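Local coordinates for protein aspartate aminotransferase (Leishmania major, PDB 4H51) that probably transfers the amino group of L-aspartate to 2-oxoglutarate, using pyridoxal 5'-phosphate as cofactor, and works as a homodimer, at residues E358-Q363 with S368-S373; E335-M340 with I364-F369. All coordinates share one frame; numbering follows the deposited sequence.

Following the chain from the N terminus, the long helix 320-350 comes first and carries residues 335-340; the short helix 359-362 follows, and then strand 367-369 with the loop that precedes it. Interaction 2 closes the wider loop, bringing 364-369 back against the long helix, its nearest ends 24 positions apart in sequence. Interaction 1 closes a tight one, in which 358-363 meets 368-373 five residues on. The two loops overlap rather than sit one within the other, because interaction 1 starts inside the wide loop and ends beyond it. Ser-368 and Phe-369 belong to both ranges. Together the contacts join the long helix, the short helix and strand 367-369.

Interaction 1. Residues E358-Q363 with S368-S373; sequences EHVINQ and SFLGLS
The carboxamide of Gln-363 grips the backbone of Phe-369 at both ends: OE1 accepts from Phe-369 N at 3.0 Å, and NE2 gives a straighter bond, 162° at the hydrogen, to Phe-369 O at 3.3 Å. Phe-369 O lies almost in the amide plane of Gln-363, whereas Phe-369 N comes in above the plane at OE1. Two bonds of opposite sense fix the rotation of the amide, a task glutamine suits because it can donate and accept at once; Ser-368 OG adds a weak bond to OE1. A turn earlier, His-359 points its ring edge at the loop, and NE2 donates to Leu-370 O at 2.9 Å, the oxygen tilted from the ring plane. CG stands between the backbone N and carbonyl carbon (chi1 54°), turning the ring toward that loop. This polar, largely buried part is close-packed. The apolar part is looser, with Val-360 CG2 and Leu-370 CD2 4.3 Å apart, and Asn-362 faces solvent on the far side of the helix. Val-360 also rests on Leu-348 of helix 320-350, Leu-370 packs on Ile-410 of helix 400-416, and Ser-368 pairs through its backbone with Ala-393 of strand 392-394.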
loop_
_atom_site.group_PDB
_atom_site.type_symbol
_atom_site.label_atom_id
_atom_site.label_comp_id
_atom_site.label_asym_id
_atom_site.label_seq_id
_atom_site.Cartn_x
_atom_site.Cartn_y
_atom_site.Cartn_z
ATOM N N GLU B 358 -1.560 18.072 -35.903
ATOM C CA GLU B 358 -0.385 18.623 -35.226
ATOM C C GLU B 358 -0.411 18.346 -33.715
ATOM O O GLU B 358 0.610 18.351 -33.043
ATOM C CB GLU B 358 -0.231 20.120 -35.521
ATOM C CG GLU B 358 0.286 20.417 -36.955
ATOM C CD GLU B 358 -0.743 20.190 -38.072
ATOM O OE1 GLU B 358 -1.940 20.505 -37.882
ATOM O OE2 GLU B 358 -0.366 19.698 -39.165
ATOM N N HIS B 359 -1.592 18.088 -33.175
ATOM C CA HIS B 359 -1.658 17.694 -31.775
ATOM C C HIS B 359 -0.831 16.461 -31.471
ATOM O O HIS B 359 -0.345 16.316 -30.338
ATOM C CB HIS B 359 -3.086 17.544 -31.279
ATOM C CG HIS B 359 -3.952 16.614 -32.099
ATOM N ND1 HIS B 359 -4.413 16.935 -33.326
ATOM C CD2 HIS B 359 -4.517 15.376 -31.781
ATOM C CE1 HIS B 359 -5.174 15.934 -33.784
ATOM N NE2 HIS B 359 -5.247 14.981 -32.826
ATOM N N VAL B 360 -0.703 15.569 -32.452
ATOM C CA VAL B 360 0.061 14.346 -32.304
ATOM C C VAL B 360 1.508 14.641 -31.907
ATOM O O VAL B 360 2.046 14.016 -30.990
ATOM C CB VAL B 360 0.026 13.481 -33.572
ATOM C CG1 VAL B 360 0.895 12.254 -33.397
ATOM C CG2 VAL B 360 -1.407 13.087 -33.939
ATOM N N ILE B 361 2.129 15.603 -32.588
ATOM C CA ILE B 361 3.504 15.991 -32.258
ATOM C C ILE B 361 3.584 17.062 -31.170
ATOM O O ILE B 361 4.605 17.178 -30.489
ATOM C CB ILE B 361 4.327 16.401 -33.518
ATOM C CG1 ILE B 361 3.561 17.382 -34.414
ATOM C CG2 ILE B 361 4.700 15.197 -34.353
ATOM C CD1 ILE B 361 4.423 17.961 -35.529
ATOM N N ASN B 362 2.544 17.872 -30.983
ATOM C CA ASN B 362 2.582 18.901 -29.964
ATOM C C ASN B 362 2.217 18.408 -28.563
ATOM O O ASN B 362 2.626 18.994 -27.567
ATOM C CB ASN B 362 1.690 20.110 -30.325
ATOM C CG ASN B 362 2.111 20.796 -31.614
ATOM O OD1 ASN B 362 3.282 20.794 -31.988
ATOM N ND2 ASN B 362 1.136 21.345 -32.342
ATOM N N GLN B 363 1.415 17.348 -28.461
ATOM C CA GLN B 363 1.114 16.783 -27.175
ATOM C C GLN B 363 2.401 16.131 -26.639
ATOM O O GLN B 363 3.266 15.717 -27.415
ATOM C CB GLN B 363 -0.069 15.787 -27.262
ATOM C CG GLN B 363 -1.413 16.499 -27.387
ATOM C CD GLN B 363 -2.541 15.584 -27.816
ATOM O OE1 GLN B 363 -2.317 14.420 -27.994
ATOM N NE2 GLN B 363 -3.765 16.114 -27.944
ATOM N N SER B 368 -1.332 10.491 -26.454
ATOM C CA SER B 368 -1.983 11.374 -27.420
ATOM C C SER B 368 -3.501 11.218 -27.135
ATOM O O SER B 368 -3.993 10.096 -26.938
ATOM C CB SER B 368 -1.589 10.905 -28.812
ATOM O OG SER B 368 -1.974 11.733 -29.909
ATOM N N PHE B 369 -4.223 12.331 -27.026
ATOM C CA PHE B 369 -5.666 12.345 -27.116
ATOM C C PHE B 369 -5.968 12.659 -28.596
ATOM O O PHE B 369 -5.782 13.790 -29.028
ATOM C CB PHE B 369 -6.197 13.445 -26.187
ATOM C CG PHE B 369 -7.426 13.080 -25.427
ATOM C CD1 PHE B 369 -7.530 11.856 -24.801
ATOM C CD2 PHE B 369 -8.451 13.989 -25.252
ATOM C CE1 PHE B 369 -8.647 11.511 -24.082
ATOM C CE2 PHE B 369 -9.571 13.643 -24.545
ATOM C CZ PHE B 369 -9.676 12.413 -23.949
ATOM N N LEU B 370 -6.376 11.655 -29.376
ATOM C CA LEU B 370 -6.319 11.766 -30.830
ATOM C C LEU B 370 -7.487 12.563 -31.417
ATOM O O LEU B 370 -7.373 13.047 -32.508
ATOM C CB LEU B 370 -6.284 10.376 -31.489
ATOM C CG LEU B 370 -5.055 9.549 -31.145
ATOM C CD1 LEU B 370 -5.206 8.088 -31.567
ATOM C CD2 LEU B 370 -3.839 10.191 -31.810
ATOM N N GLY B 371 -8.602 12.616 -30.719
ATOM C CA GLY B 371 -9.764 13.391 -31.179
ATOM C C GLY B 371 -10.849 12.580 -31.864
ATOM O O GLY B 371 -11.904 13.109 -32.197
ATOM N N LEU B 372 -10.650 11.288 -32.022
ATOM C CA LEU B 372 -11.638 10.465 -32.684
ATOM C C LEU B 372 -12.911 10.296 -31.828
ATOM O O LEU B 372 -12.853 10.350 -30.582
ATOM C CB LEU B 372 -11.018 9.100 -33.030
ATOM C CG LEU B 372 -9.772 9.059 -33.948
ATOM C CD1 LEU B 372 -9.258 7.617 -34.033
ATOM C CD2 LEU B 372 -10.060 9.602 -35.350
ATOM N N SER B 373 -14.053 10.065 -32.500
ATOM C CA SER B 373 -15.336 9.795 -31.840
ATOM C C SER B 373 -15.297 8.467 -31.120
ATOM O O SER B 373 -14.402 7.636 -31.382
ATOM C CB SER B 373 -16.474 9.697 -32.872
ATOM O OG SER B 373 -16.669 8.324 -33.257
#

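Interaction 2. Residues E335-M340 with I364-F369; sequences ERIRTM and IGMFSF
Ile-337 meets the turn before strand 367-369 with its two branches, and no hydrogen bond spans the contact. At Gly-365 the carbonyl oxygen receives the methyl CG2 of Ile-337 at 3.4 Å, a van der Waals contact. The same oxygen accepts a hydrogen bond from Arg-341, one helical turn further along, so this buried polar atom is satisfied although a methyl lies against it. Glycine suits the position because its backbone angles (phi 91°, psi -155°) would press a side chain onto the preceding carbonyl. Met-366 comes next: its CG is met by CD1 of Ile-337 at 4.5 Å, a loose apolar touch, while its backbone is hydrogen-bonded to that of Met-395. Ile-337 places CG1 beside its backbone N and CG2 anti to it (chi1 -64°), spreading the branches so that CG2 serves the glycine and CD1 the methionine. A branched, wholly apolar residue fits such a buried helix face. The side chain of Phe-367 then leaves the backbone on the side away from the helix, and Met-366 CB lies 4.2 Å above the centre of the Phe-367 ring. Phe-367 O is also hydrogen-bonded by Arg-341, whose one guanidinium thus holds two backbone oxygens, those of Gly-365 and Phe-367. The long helix 320-350 is in this way packed against the turn that leads into the antiparallel pair of strands 367-369 and 392-394, consistent with the small domain of the class I (fold type I) aminotransferases.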
loop_
_atom_site.group_PDB
_atom_site.type_symbol
_atom_site.label_atom_id
_atom_site.label_comp_id
_atom_site.label_asym_id
_atom_site.label_seq_id
_atom_site.Cartn_x
_atom_site.Cartn_y
_atom_site.Cartn_z
ATOM N N GLU B 335 12.865 10.801 -25.860
ATOM C CA GLU B 335 13.169 11.035 -27.257
ATOM C C GLU B 335 12.519 9.947 -28.131
ATOM O O GLU B 335 12.019 10.253 -29.210
ATOM C CB GLU B 335 14.677 11.103 -27.491
ATOM C CG GLU B 335 15.162 11.009 -28.928
ATOM C CD GLU B 335 14.765 12.174 -29.797
ATOM O OE1 GLU B 335 14.400 13.263 -29.285
ATOM O OE2 GLU B 335 14.827 11.992 -31.031
ATOM N N ARG B 336 12.507 8.676 -27.668
ATOM C CA ARG B 336 11.894 7.611 -28.478
ATOM C C ARG B 336 10.403 7.863 -28.647
ATOM O O ARG B 336 9.825 7.608 -29.710
ATOM C CB ARG B 336 12.136 6.214 -27.883
ATOM C CG ARG B 336 11.906 5.069 -28.871
ATOM C CD ARG B 336 11.822 3.708 -28.193
ATOM N NE ARG B 336 10.474 3.507 -27.635
ATOM C CZ ARG B 336 9.373 3.260 -28.352
ATOM N NH1 ARG B 336 9.422 3.129 -29.679
ATOM N NH2 ARG B 336 8.205 3.122 -27.723
ATOM N N ILE B 337 9.780 8.357 -27.595
ATOM C CA ILE B 337 8.355 8.731 -27.666
ATOM C C ILE B 337 8.153 9.795 -28.715
ATOM O O ILE B 337 7.210 9.719 -29.520
ATOM C CB ILE B 337 7.816 9.224 -26.311
ATOM C CG1 ILE B 337 7.872 8.062 -25.283
ATOM C CG2 ILE B 337 6.371 9.729 -26.465
ATOM C CD1 ILE B 337 7.634 8.476 -23.841
ATOM N N ARG B 338 9.012 10.817 -28.714
ATOM C CA ARG B 338 8.913 11.837 -29.748
ATOM C C ARG B 338 9.040 11.285 -31.153
ATOM O O ARG B 338 8.329 11.758 -32.034
ATOM C CB ARG B 338 9.965 12.929 -29.582
ATOM C CG ARG B 338 9.740 13.897 -28.455
ATOM C CD ARG B 338 10.893 14.914 -28.493
ATOM N NE ARG B 338 11.110 15.234 -27.122
ATOM C CZ ARG B 338 12.156 14.942 -26.361
ATOM N NH1 ARG B 338 13.321 14.479 -26.804
ATOM N NH2 ARG B 338 12.034 15.272 -25.096
ATOM N N THR B 339 9.953 10.321 -31.381
ATOM C CA THR B 339 10.126 9.704 -32.681
ATOM C C THR B 339 8.872 8.941 -33.100
ATOM O O THR B 339 8.506 8.964 -34.274
ATOM C CB THR B 339 11.417 8.820 -32.839
ATOM O OG1 THR B 339 11.306 7.548 -32.159
ATOM C CG2 THR B 339 12.645 9.568 -32.316
ATOM N N MET B 340 8.181 8.333 -32.135
ATOM C CA MET B 340 6.903 7.661 -32.450
ATOM C C MET B 340 5.816 8.682 -32.834
ATOM O O MET B 340 5.032 8.458 -33.758
ATOM C CB MET B 340 6.462 6.795 -31.239
ATOM C CG MET B 340 7.392 5.600 -30.970
ATOM S SD MET B 340 7.581 4.460 -32.361
ATOM C CE MET B 340 9.103 4.959 -33.234
ATOM N N ILE B 364 2.528 16.083 -25.331
ATOM C CA ILE B 364 3.734 15.600 -24.684
ATOM C C ILE B 364 3.410 14.512 -23.659
ATOM O O ILE B 364 2.225 14.356 -23.228
ATOM C CB ILE B 364 4.575 16.764 -24.076
ATOM C CG1 ILE B 364 3.811 17.593 -23.048
ATOM C CG2 ILE B 364 5.046 17.741 -25.152
ATOM C CD1 ILE B 364 4.490 18.938 -22.812
ATOM N N GLY B 365 4.437 13.767 -23.268
ATOM C CA GLY B 365 4.319 12.721 -22.280
ATOM C C GLY B 365 4.004 11.413 -22.965
ATOM O O GLY B 365 4.357 11.224 -24.120
ATOM N N MET B 366 3.381 10.503 -22.268
ATOM C CA MET B 366 3.130 9.180 -22.835
ATOM C C MET B 366 1.975 9.140 -23.829
ATOM O O MET B 366 2.016 8.370 -24.798
ATOM C CB MET B 366 2.823 8.199 -21.737
ATOM C CG MET B 366 4.109 7.618 -21.188
ATOM S SD MET B 366 3.820 5.952 -20.612
ATOM C CE MET B 366 5.563 5.775 -20.174
ATOM N N PHE B 367 0.976 9.985 -23.606
ATOM C CA PHE B 367 -0.262 9.881 -24.377
ATOM C C PHE B 367 -0.442 10.890 -25.538
ATOM O O PHE B 367 0.213 11.970 -25.609
ATOM C CB PHE B 367 -1.419 9.996 -23.422
ATOM C CG PHE B 367 -1.408 8.978 -22.317
ATOM C CD1 PHE B 367 -1.667 7.635 -22.575
ATOM C CD2 PHE B 367 -1.197 9.362 -21.002
ATOM C CE1 PHE B 367 -1.705 6.695 -21.546
ATOM C CE2 PHE B 367 -1.232 8.427 -19.966
ATOM C CZ PHE B 367 -1.484 7.097 -20.223
ATOM N N SER B 368 -1.332 10.491 -26.454
ATOM C CA SER B 368 -1.983 11.374 -27.420
ATOM C C SER B 368 -3.501 11.218 -27.135
ATOM O O SER B 368 -3.993 10.096 -26.938
ATOM C CB SER B 368 -1.589 10.905 -28.812
ATOM O OG SER B 368 -1.974 11.733 -29.909
ATOM N N PHE B 369 -4.223 12.331 -27.026
ATOM C CA PHE B 369 -5.666 12.345 -27.116
ATOM C C PHE B 369 -5.968 12.659 -28.596
ATOM O O PHE B 369 -5.782 13.790 -29.028
ATOM C CB PHE B 369 -6.197 13.445 -26.187
ATOM C CG PHE B 369 -7.426 13.080 -25.427
ATOM C CD1 PHE B 369 -7.530 11.856 -24.801
ATOM C CD2 PHE B 369 -8.451 13.989 -25.252
ATOM C CE1 PHE B 369 -8.647 11.511 -24.082
ATOM C CE2 PHE B 369 -9.571 13.643 -24.545
ATOM C CZ PHE B 369 -9.676 12.413 -23.949
#